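Local coordinates for gamma-glutamyltransferase 1 Threonine peptidase. MEROPS family T03 (Pseudomonas nitroreducens, PDB 7D9E) that forms the large subunit of a gamma-glutamyltranspeptidase, which moves gamma-glutamyl groups from donors such as glutathione to amino acids or water, at the interface of chains A and B. Residues are numbered along the deposited sequence; one frame, centred on the assembly and turned at random. Chains: chain A, Gamma-glutamyltransferase 1 Threonine peptidase. MEROPS family T03; chain B, Gamma-glutamyltransferase 1 Threonine peptidase. MEROPS family T03.

Contact 1: the interface of chains A and B. Residues chain A 78-79, 94; chain B 19, 40, 43, 72, 74.
The gamma-glutamyl pocket of this N-terminal nucleophile hydrolase is lined here by both subunits: A:Arg94, from a loop of the large chain, meets B:Glu40 and B:Asp43 of the small chain's 3-10 helix 40-43, both glutamate-binding residues. In this family an arginine at the pocket typically pairs with the alpha-carboxylate of the glutamyl group. A:Arg94 carries CG anti to its own N (chi1 -179°) and bends at chi2, which turns the guanidinium toward the 3-10 helix. A:Arg94 NH2 donates to B:Asp43 OD2 at 2.8 Å, reaching the carboxylate oxygen on its anti side; the donor-acceptor line is tilted modestly from both planes. The second salt bridge is longer, A:Arg94 NH1 to B:Glu40 OE2 at 3.2 Å. B:Ser72 CB lies over one guanidinium face toward the rim and B:Glu40 CG over the other, leaving the flat group sandwiched. The two salt bridges and this packing probably fix the guanidinium's rotation, and its charge offsets the carboxylates. With an alanine in place of A:Arg94, B:Glu40 and B:Asp43 would probably lose their cationic mate, and B:Ser72 CB and B:Glu40 CG the flat group that separates them. Nearby, A:Phe79 of strand 77-84 sets ring atom CD2 3.7 Å from B:Met74 CB. The methionine, bent at chi3, brings its methyl CE to within 3.6 Å of A:Arg94 NH1. B:Ser72 OG accepts from B:Met74 N at 2.9 Å, and A:Phe79 CE2 stands 3.5 Å from that hydroxyl.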
ATOM      1  N   GLY A  78      -4.109  -5.707   3.970  1.00 14.77           N
ATOM      2  CA  GLY A  78      -4.022  -4.275   3.752  1.00 15.94           C
ATOM      3  C   GLY A  78      -4.428  -3.486   4.976  1.00 15.44           C
ATOM      4  O   GLY A  78      -4.501  -4.014   6.094  1.00 15.94           O
ATOM      5  N   PHE A  79      -4.604  -2.177   4.733  1.00 13.90           N
ATOM      6  CA  PHE A  79      -4.857  -1.202   5.778  1.00 14.64           C
ATOM      7  C   PHE A  79      -5.959  -0.273   5.286  1.00 14.88           C
ATOM      8  O   PHE A  79      -5.977   0.124   4.116  1.00 15.35           O
ATOM      9  CB  PHE A  79      -3.652  -0.312   6.034  1.00 15.62           C
ATOM     10  CG  PHE A  79      -2.420  -1.019   6.530  1.00 16.65           C
ATOM     11  CD1 PHE A  79      -2.476  -1.915   7.562  1.00 18.93           C
ATOM     12  CD2 PHE A  79      -1.189  -0.727   5.972  1.00 20.75           C
ATOM     13  CE1 PHE A  79      -1.324  -2.552   8.018  1.00 17.84           C
ATOM     14  CE2 PHE A  79      -0.032  -1.346   6.432  1.00 22.72           C
ATOM     15  CZ  PHE A  79      -0.112  -2.268   7.470  1.00 19.56           C
ATOM     16  N   ARG A  94      -3.513  -6.585   7.864  1.00 15.56           N
ATOM     17  CA  ARG A  94      -2.266  -7.099   7.334  1.00 15.20           C
ATOM     18  C   ARG A  94      -2.140  -8.587   7.631  1.00 15.29           C
ATOM     19  O   ARG A  94      -2.601  -9.081   8.663  1.00 16.67           O
ATOM     20  CB  ARG A  94      -1.129  -6.337   8.033  1.00 18.01           C
ATOM     21  CG  ARG A  94       0.314  -6.658   7.650  1.00 20.94           C
ATOM     22  CD  ARG A  94       0.647  -6.323   6.257  1.00 20.60           C
ATOM     23  NE  ARG A  94       2.098  -6.097   6.088  1.00 19.18           N
ATOM     24  CZ  ARG A  94       2.654  -5.855   4.911  1.00 16.83           C
ATOM     25  NH1 ARG A  94       1.889  -5.807   3.850  1.00 18.51           N
ATOM     26  NH2 ARG A  94       3.967  -5.688   4.797  1.00 17.71           N
TER
ATOM     27  N   THR B  19      -3.131  -5.355  -0.935  1.00 13.67           N
ATOM     28  CA  THR B  19      -2.051  -5.924  -1.725  1.00 13.84           C
ATOM     29  C   THR B  19      -1.934  -7.426  -1.593  1.00 15.53           C
ATOM     30  O   THR B  19      -2.379  -8.025  -0.609  1.00 14.59           O
ATOM     31  CB  THR B  19      -0.703  -5.273  -1.306  1.00 15.06           C
ATOM     32  OG1 THR B  19       0.312  -5.570  -2.273  1.00 17.09           O
ATOM     33  CG2 THR B  19      -0.245  -5.694   0.077  1.00 17.83           C
ATOM     34  N   GLU B  40       3.486 -11.942   0.898  0.60 18.88           N
ATOM     35  CA  GLU B  40       3.832 -10.876   1.832  0.60 18.34           C
ATOM     36  C   GLU B  40       4.994 -11.243   2.742  0.60 18.51           C
ATOM     37  O   GLU B  40       5.598 -10.343   3.342  0.60 17.71           O
ATOM     38  CB  GLU B  40       2.622 -10.524   2.686  0.60 18.35           C
ATOM     39  CG  GLU B  40       2.424  -9.063   2.928  0.60 19.98           C
ATOM     40  CD  GLU B  40       1.912  -8.340   1.705  0.60 20.37           C
ATOM     41  OE1 GLU B  40       0.773  -8.635   1.243  0.60 22.94           O
ATOM     42  OE2 GLU B  40       2.625  -7.432   1.224  0.60 22.34           O
ATOM     43  N   ASP B  43       8.254  -9.232   2.984  1.00 19.27           N
ATOM     44  CA  ASP B  43       8.387  -7.962   3.679  1.00 19.68           C
ATOM     45  C   ASP B  43       9.041  -8.101   5.054  1.00 20.52           C
ATOM     46  O   ASP B  43       9.437  -7.080   5.630  1.00 20.73           O
ATOM     47  CB  ASP B  43       7.015  -7.328   3.793  1.00 19.32           C
ATOM     48  CG  ASP B  43       6.613  -6.556   2.542  1.00 23.59           C
ATOM     49  OD1 ASP B  43       7.432  -6.427   1.580  1.00 24.90           O
ATOM     50  OD2 ASP B  43       5.457  -6.100   2.487  1.00 26.36           O
ATOM     51  N   SER B  72       5.302  -2.843   6.745  1.00 15.32           N
ATOM     52  CA  SER B  72       4.779  -2.381   5.468  1.00 14.22           C
ATOM     53  C   SER B  72       5.219  -0.948   5.227  1.00 15.71           C
ATOM     54  O   SER B  72       5.665  -0.247   6.142  1.00 17.50           O
ATOM     55  CB  SER B  72       3.262  -2.461   5.503  1.00 16.66           C
ATOM     56  OG  SER B  72       2.687  -2.077   4.274  1.00 17.62           O
ATOM     57  N   MET B  74       2.775   0.680   3.254  1.00 15.53           N
ATOM     58  CA  MET B  74       1.469   1.152   2.767  1.00 16.04           C
ATOM     59  C   MET B  74       0.961   2.225   3.730  1.00 16.59           C
ATOM     60  O   MET B  74       1.047   2.083   4.954  1.00 17.10           O
ATOM     61  CB  MET B  74       0.549  -0.053   2.776  1.00 17.20           C
ATOM     62  CG  MET B  74       0.733  -0.960   1.552  1.00 17.25           C
ATOM     63  SD  MET B  74      -0.481  -2.276   1.381  1.00 19.39           S
ATOM     64  CE  MET B  74      -0.407  -3.132   2.913  1.00 24.13           C
TER

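Contact 2: the interface of chains A and B. Residues chain A 300-301, 304, 307; chain B 124-125, 134, 142, 146, 150.
The carboxylate of A:Glu307 and the imidazole of B:His125 lie at one end of this seam between the subunits of the gamma-glutamyltranspeptidase, and they do not stack: A:Glu307 OE2 and B:His125 ND1 stay 5.2 Å apart. At the carboxylate's OE2 end, water 1 sits 2.6 Å from A:Glu307 OE2. The same water lies 2.9 Å from the main-chain oxygen B:Val124 O, joining helix 297-317 to the segment entering strand 125-126. Away from this polar end the seam is aliphatic, with A:Ile300 at its centre. The branch methyl A:Ile300 CG2, anti to the backbone N while CG1 takes chi1 -73°, is directed toward B:Ile134 CD1 and has B:Val124 CG2 at its flank, 3.8 Å from A:Ile300 CG2; it also touches B:Leu150 CD1. The longer arm, nearly extended at chi2 166°, carries A:Ile300 CD1 to 3.9 Å from B:Leu142 CD2, the two side chains passing in opposite directions; B:Val146 CG1 is 4.0 Å from A:Ile300 CD1. B:Val124 and B:Leu150 each lie about square to the isoleucine. One turn on along the helix, A:Ser304 OG donates to A:Ile300 O at 2.8 Å from above the carbonyl plane. A:Ser304 OG also rests 3.9 Å from B:Ile134 CD1, on strand 133-136.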
ATOM      1  N   ILE A 300      15.334  17.945  -5.193  1.00 19.87           N
ATOM      2  CA  ILE A 300      15.455  16.497  -5.122  1.00 17.21           C
ATOM      3  C   ILE A 300      16.568  16.096  -4.175  1.00 18.61           C
ATOM      4  O   ILE A 300      16.437  15.107  -3.419  1.00 19.97           O
ATOM      5  CB  ILE A 300      15.652  15.923  -6.540  1.00 19.90           C
ATOM      6  CG1 ILE A 300      14.336  16.002  -7.321  1.00 19.39           C
ATOM      7  CG2 ILE A 300      16.163  14.477  -6.479  1.00 20.14           C
ATOM      8  CD1 ILE A 300      14.459  15.775  -8.814  1.00 21.44           C
ATOM      9  N   HIS A 301      17.658  16.865  -4.171  1.00 20.26           N
ATOM     10  CA  HIS A 301      18.739  16.588  -3.236  1.00 21.23           C
ATOM     11  C   HIS A 301      18.261  16.745  -1.799  1.00 20.09           C
ATOM     12  O   HIS A 301      18.559  15.910  -0.940  1.00 20.35           O
ATOM     13  CB  HIS A 301      19.915  17.523  -3.505  1.00 22.03           C
ATOM     14  CG  HIS A 301      20.911  17.519  -2.402  1.00 22.39           C
ATOM     15  ND1 HIS A 301      21.650  16.400  -2.085  1.00 23.64           N
ATOM     16  CD2 HIS A 301      21.257  18.471  -1.505  1.00 24.99           C
ATOM     17  CE1 HIS A 301      22.427  16.673  -1.052  1.00 24.24           C
ATOM     18  NE2 HIS A 301      22.209  17.922  -0.685  1.00 25.84           N
ATOM     19  N   SER A 304      16.200  13.845  -0.773  1.00 19.59           N
ATOM     20  CA  SER A 304      17.052  12.675  -0.595  1.00 19.17           C
ATOM     21  C   SER A 304      17.781  12.721   0.738  1.00 19.93           C
ATOM     22  O   SER A 304      17.927  11.690   1.402  1.00 19.59           O
ATOM     23  CB  SER A 304      18.047  12.560  -1.749  1.00 20.56           C
ATOM     24  OG  SER A 304      17.364  12.459  -3.004  1.00 20.55           O
ATOM     25  N   GLU A 307      15.317  11.684   3.270  1.00 20.06           N
ATOM     26  CA  GLU A 307      15.009  10.264   3.142  1.00 20.14           C
ATOM     27  C   GLU A 307      16.123   9.387   3.698  1.00 19.56           C
ATOM     28  O   GLU A 307      15.841   8.311   4.239  1.00 20.18           O
ATOM     29  CB  GLU A 307      14.679   9.919   1.686  1.00 19.97           C
ATOM     30  CG  GLU A 307      13.360  10.592   1.270  1.00 18.54           C
ATOM     31  CD  GLU A 307      13.201  10.803  -0.212  1.00 19.78           C
ATOM     32  OE1 GLU A 307      14.176  10.629  -0.970  1.00 22.67           O
ATOM     33  OE2 GLU A 307      12.074  11.176  -0.613  1.00 20.76           O
TER
ATOM     34  N   VAL B 124      10.391  11.103  -7.658  1.00 15.82           N
ATOM     35  CA  VAL B 124      11.630  10.330  -7.593  1.00 15.67           C
ATOM     36  C   VAL B 124      11.763   9.782  -6.181  1.00 15.14           C
ATOM     37  O   VAL B 124      11.011  10.150  -5.281  1.00 17.60           O
ATOM     38  CB  VAL B 124      12.879  11.154  -7.991  1.00 17.59           C
ATOM     39  CG1 VAL B 124      12.740  11.640  -9.437  1.00 20.49           C
ATOM     40  CG2 VAL B 124      13.103  12.284  -7.029  1.00 19.43           C
ATOM     41  N   HIS B 125      12.762   8.926  -5.971  1.00 15.73           N
ATOM     42  CA  HIS B 125      12.861   8.232  -4.695  1.00 17.64           C
ATOM     43  C   HIS B 125      14.309   7.928  -4.338  1.00 18.22           C
ATOM     44  O   HIS B 125      15.089   7.486  -5.186  1.00 19.10           O
ATOM     45  CB  HIS B 125      12.080   6.919  -4.800  1.00 16.46           C
ATOM     46  CG  HIS B 125      12.155   6.058  -3.586  1.00 15.91           C
ATOM     47  ND1 HIS B 125      11.490   6.364  -2.415  1.00 17.41           N
ATOM     48  CD2 HIS B 125      12.830   4.909  -3.353  1.00 17.24           C
ATOM     49  CE1 HIS B 125      11.737   5.418  -1.519  1.00 17.13           C
ATOM     50  NE2 HIS B 125      12.552   4.529  -2.061  1.00 18.92           N
ATOM     51  N   ILE B 134      19.188   7.462  -6.742  1.00 19.95           N
ATOM     52  CA  ILE B 134      17.863   8.036  -6.914  1.00 20.61           C
ATOM     53  C   ILE B 134      17.152   7.276  -8.022  1.00 20.76           C
ATOM     54  O   ILE B 134      17.672   7.150  -9.142  1.00 20.86           O
ATOM     55  CB  ILE B 134      17.926   9.537  -7.246  1.00 18.96           C
ATOM     56  CG1 ILE B 134      18.608  10.311  -6.121  1.00 20.26           C
ATOM     57  CG2 ILE B 134      16.512  10.087  -7.463  1.00 21.05           C
ATOM     58  CD1 ILE B 134      18.956  11.749  -6.487  1.00 23.05           C
ATOM     59  N   LEU B 142      14.219  11.208 -15.048  1.00 23.24           N
ATOM     60  CA  LEU B 142      15.176  12.275 -14.807  1.00 22.89           C
ATOM     61  C   LEU B 142      16.035  12.473 -16.046  1.00 26.08           C
ATOM     62  O   LEU B 142      16.648  11.527 -16.553  1.00 30.02           O
ATOM     63  CB  LEU B 142      16.054  11.927 -13.609  1.00 24.76           C
ATOM     64  CG  LEU B 142      15.402  12.199 -12.257  1.00 24.91           C
ATOM     65  CD1 LEU B 142      16.222  11.590 -11.118  1.00 24.49           C
ATOM     66  CD2 LEU B 142      15.193  13.679 -12.031  1.00 26.16           C
ATOM     67  N   VAL B 146      18.614  18.821 -14.701  1.00 23.37           N
ATOM     68  CA  VAL B 146      18.420  18.328 -13.339  1.00 23.51           C
ATOM     69  C   VAL B 146      19.174  17.017 -13.145  1.00 25.66           C
ATOM     70  O   VAL B 146      19.905  16.834 -12.160  1.00 25.44           O
ATOM     71  CB  VAL B 146      16.923  18.200 -13.008  1.00 24.45           C
ATOM     72  CG1 VAL B 146      16.735  17.508 -11.658  1.00 24.63           C
ATOM     73  CG2 VAL B 146      16.255  19.566 -12.988  1.00 25.87           C
ATOM     74  N   LEU B 150      22.391  16.464 -10.557  1.00 27.76           N
ATOM     75  CA  LEU B 150      22.364  15.430  -9.529  1.00 24.29           C
ATOM     76  C   LEU B 150      23.546  14.482  -9.690  1.00 23.62           C
ATOM     77  O   LEU B 150      24.177  14.093  -8.703  1.00 26.14           O
ATOM     78  CB  LEU B 150      21.055  14.655  -9.567  1.00 22.40           C
ATOM     79  CG  LEU B 150      19.811  15.408  -9.136  1.00 25.64           C
ATOM     80  CD1 LEU B 150      18.564  14.632  -9.491  1.00 23.50           C
ATOM     81  CD2 LEU B 150      19.861  15.712  -7.639  1.00 25.90           C
TER
HETATM   82  O   HOH W   1      11.891  11.849  -3.135  1.00 21.14           O

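Contact 3: the interface of chains A and B. Residues chain A 92, 94-96, 248, 250, 268, 320; chain B 69.
B:Arg69 of the small chain runs through a groove of the large chain, its backbone paired with A:Ile96 in an antiparallel beta bridge. At the root, B:Arg69 N donates to the anti lone pair of A:Asp320 OD2 at 2.8 Å, nearly straight (171° at H). Water 2 joins B:Arg69 O to A:Asp320 N. CB packs on A:Pro268 CG, while B:Arg69 CG runs past A:Glu95 O and lies 3.8 Å from A:Ile96 CG2. At CD the chain meets A:Arg250 NH2, at the edge of that guanidinium and in its plane. A bend at chi3 (146°) then directs B:Arg69 NE onto A:Asp92 OD1 at 2.8 Å; the oxygen lies in the guanidinium plane but is approached from above the carboxylate, the two planes standing 82° apart. A:Arg94 O sits over one face of the guanidinium and A:Lys248 CD over the opposite face, both toward the rim. NH1 reaches water 3, which also binds A:Asp320 OD2, and NH2 makes a weak bond to A:Asp92 O. A:Asp92 is held by its own chain too: A:Arg94 N donates to A:Asp92 OD1 at 2.9 Å, and A:Arg250 grips A:Asp92 OD2 side-on with NE and NH2. With donors on both oxygens, A:Asp92 would probably stay ionised and be kept from rotating. The site ties the small-chain segment to the end of strand 87-93 and, through A:Arg94 N, is likely to help position the loop that serves the substrate pocket.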
ATOM      1  N   ASP A  92      -6.250  -2.490  10.690  1.00 17.22           N
ATOM      2  CA  ASP A  92      -5.088  -3.244  10.243  1.00 15.61           C
ATOM      3  C   ASP A  92      -5.565  -4.647   9.909  1.00 16.54           C
ATOM      4  O   ASP A  92      -5.967  -5.399  10.801  1.00 17.75           O
ATOM      5  CB  ASP A  92      -4.068  -3.205  11.377  1.00 16.89           C
ATOM      6  CG  ASP A  92      -2.908  -4.189  11.202  1.00 19.65           C
ATOM      7  OD1 ASP A  92      -2.937  -5.076  10.326  1.00 20.14           O
ATOM      8  OD2 ASP A  92      -1.926  -4.029  11.966  1.00 23.01           O
ATOM      9  N   ARG A  94      -3.513  -6.585   7.864  1.00 15.56           N
ATOM     10  CA  ARG A  94      -2.266  -7.099   7.334  1.00 15.20           C
ATOM     11  C   ARG A  94      -2.140  -8.587   7.631  1.00 15.29           C
ATOM     12  O   ARG A  94      -2.601  -9.081   8.663  1.00 16.67           O
ATOM     13  CB  ARG A  94      -1.129  -6.337   8.033  1.00 18.01           C
ATOM     14  CG  ARG A  94       0.314  -6.658   7.650  1.00 20.94           C
ATOM     15  CD  ARG A  94       0.647  -6.323   6.257  1.00 20.60           C
ATOM     16  NE  ARG A  94       2.098  -6.097   6.088  1.00 19.18           N
ATOM     17  CZ  ARG A  94       2.654  -5.855   4.911  1.00 16.83           C
ATOM     18  NH1 ARG A  94       1.889  -5.807   3.850  1.00 18.51           N
ATOM     19  NH2 ARG A  94       3.967  -5.688   4.797  1.00 17.71           N
ATOM     20  N   GLU A  95      -1.526  -9.304   6.698  1.00 15.52           N
ATOM     21  CA  GLU A  95      -1.307 -10.724   6.936  1.00 16.15           C
ATOM     22  C   GLU A  95      -0.397 -10.949   8.134  1.00 19.23           C
ATOM     23  O   GLU A  95       0.409 -10.101   8.514  1.00 17.41           O
ATOM     24  CB  GLU A  95      -0.632 -11.336   5.717  1.00 17.88           C
ATOM     25  CG  GLU A  95      -1.439 -11.264   4.448  1.00 17.90           C
ATOM     26  CD  GLU A  95      -0.977 -10.127   3.552  1.00 18.82           C
ATOM     27  OE1 GLU A  95      -0.795  -9.002   4.075  1.00 19.75           O
ATOM     28  OE2 GLU A  95      -0.742 -10.355   2.336  1.00 18.96           O
ATOM     29  N   ILE A  96      -0.500 -12.155   8.700  1.00 17.46           N
ATOM     30  CA  ILE A  96       0.362 -12.596   9.792  1.00 19.13           C
ATOM     31  C   ILE A  96       1.162 -13.810   9.334  1.00 17.74           C
ATOM     32  O   ILE A  96       0.705 -14.608   8.508  1.00 18.68           O
ATOM     33  CB  ILE A  96      -0.378 -12.902  11.112  1.00 21.26           C
ATOM     34  CG1 ILE A  96      -1.449 -13.950  10.911  1.00 20.68           C
ATOM     35  CG2 ILE A  96      -1.013 -11.619  11.703  1.00 20.80           C
ATOM     36  CD1 ILE A  96      -2.190 -14.301  12.184  1.00 26.78           C
ATOM     37  N   LYS A 248      -7.194  -5.810  13.374  1.00 20.43           N
ATOM     38  CA  LYS A 248      -7.031  -5.019  14.586  1.00 19.80           C
ATOM     39  C   LYS A 248      -7.329  -3.559  14.307  1.00 17.96           C
ATOM     40  O   LYS A 248      -6.753  -2.972  13.390  1.00 19.36           O
ATOM     41  CB  LYS A 248      -5.592  -5.135  15.109  1.00 22.47           C
ATOM     42  CG  LYS A 248      -5.237  -6.538  15.603  1.00 30.38           C
ATOM     43  CD  LYS A 248      -3.780  -6.624  16.040  1.00 32.95           C
ATOM     44  N   ARG A 250      -6.590   0.143  15.380  1.00 21.51           N
ATOM     45  CA  ARG A 250      -5.500   0.843  16.041  1.00 21.83           C
ATOM     46  C   ARG A 250      -5.752   2.340  15.979  1.00 22.36           C
ATOM     47  O   ARG A 250      -6.491   2.829  15.116  1.00 21.73           O
ATOM     48  CB  ARG A 250      -4.147   0.555  15.365  1.00 21.57           C
ATOM     49  CG  ARG A 250      -3.871  -0.935  15.095  1.00 21.41           C
ATOM     50  CD  ARG A 250      -2.497  -1.093  14.506  1.00 22.71           C
ATOM     51  NE  ARG A 250      -2.069  -2.474  14.245  1.00 21.35           N
ATOM     52  CZ  ARG A 250      -1.518  -3.290  15.135  1.00 21.42           C
ATOM     53  NH1 ARG A 250      -1.313  -2.902  16.381  1.00 24.56           N
ATOM     54  NH2 ARG A 250      -1.151  -4.505  14.749  1.00 22.32           N
ATOM     55  N   PRO A 268       1.845  -1.643  12.118  1.00 17.91           N
ATOM     56  CA  PRO A 268       3.026  -2.133  11.408  1.00 18.63           C
ATOM     57  C   PRO A 268       3.347  -1.489  10.064  1.00 18.44           C
ATOM     58  O   PRO A 268       4.219  -2.007   9.360  1.00 19.45           O
ATOM     59  CB  PRO A 268       2.691  -3.616  11.215  1.00 18.68           C
ATOM     60  CG  PRO A 268       1.232  -3.603  11.004  1.00 18.42           C
ATOM     61  CD  PRO A 268       0.713  -2.589  12.002  1.00 20.54           C
ATOM     62  N   ASP A 320       6.359  -5.089  13.896  1.00 20.87           N
ATOM     63  CA  ASP A 320       5.073  -5.267  14.560  1.00 20.81           C
ATOM     64  C   ASP A 320       5.170  -4.786  16.000  1.00 20.95           C
ATOM     65  O   ASP A 320       5.998  -5.304  16.763  1.00 21.20           O
ATOM     66  CB  ASP A 320       4.716  -6.747  14.503  1.00 19.38           C
ATOM     67  CG  ASP A 320       3.331  -7.064  15.060  1.00 23.57           C
ATOM     68  OD1 ASP A 320       2.885  -6.447  16.059  1.00 21.70           O
ATOM     69  OD2 ASP A 320       2.689  -8.000  14.537  1.00 21.68           O
TER
ATOM     70  N   ARG B  69       2.955  -9.535  12.158  1.00 18.61           N
ATOM     71  CA  ARG B  69       2.717  -8.764  10.955  1.00 17.20           C
ATOM     72  C   ARG B  69       4.045  -8.235  10.444  1.00 17.49           C
ATOM     73  O   ARG B  69       4.859  -7.711  11.211  1.00 21.45           O
ATOM     74  CB  ARG B  69       1.754  -7.612  11.228  1.00 17.17           C
ATOM     75  CG  ARG B  69       0.359  -8.105  11.507  1.00 20.93           C
ATOM     76  CD  ARG B  69      -0.462  -7.077  12.258  1.00 20.81           C
ATOM     77  NE  ARG B  69      -1.873  -7.113  11.884  1.00 22.90           N
ATOM     78  CZ  ARG B  69      -2.767  -7.949  12.408  1.00 19.70           C
ATOM     79  NH1 ARG B  69      -2.411  -8.841  13.314  1.00 24.37           N
ATOM     80  NH2 ARG B  69      -4.024  -7.881  12.010  1.00 24.96           N
TER
HETATM   81  O   HOH W   2       7.322  -6.810  11.761  1.00 18.71           O
HETATM   82  O   HOH W   3       0.286  -9.475  14.689  1.00 23.06           O

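Contact 1 and contact 3 are neighbours, their C-alpha centres about 8 Å apart, and share A:Arg94: its guanidinium works in contact 1, its backbone and the start of its side chain in contact 3. The pocket arginine is therefore probably placed by the same junction that seats the small chain. Contact 1 is centred about 6 Å from the nucleophile B:Thr1, contact 2 about 22 Å. Between C-alpha centres, contact 2 lies about 26 Å from contact 1 and 31 Å from contact 3, sharing no residue with either. It probably holds the subunits together away from catalysis, whereas the other pair appears to join assembly to the active site.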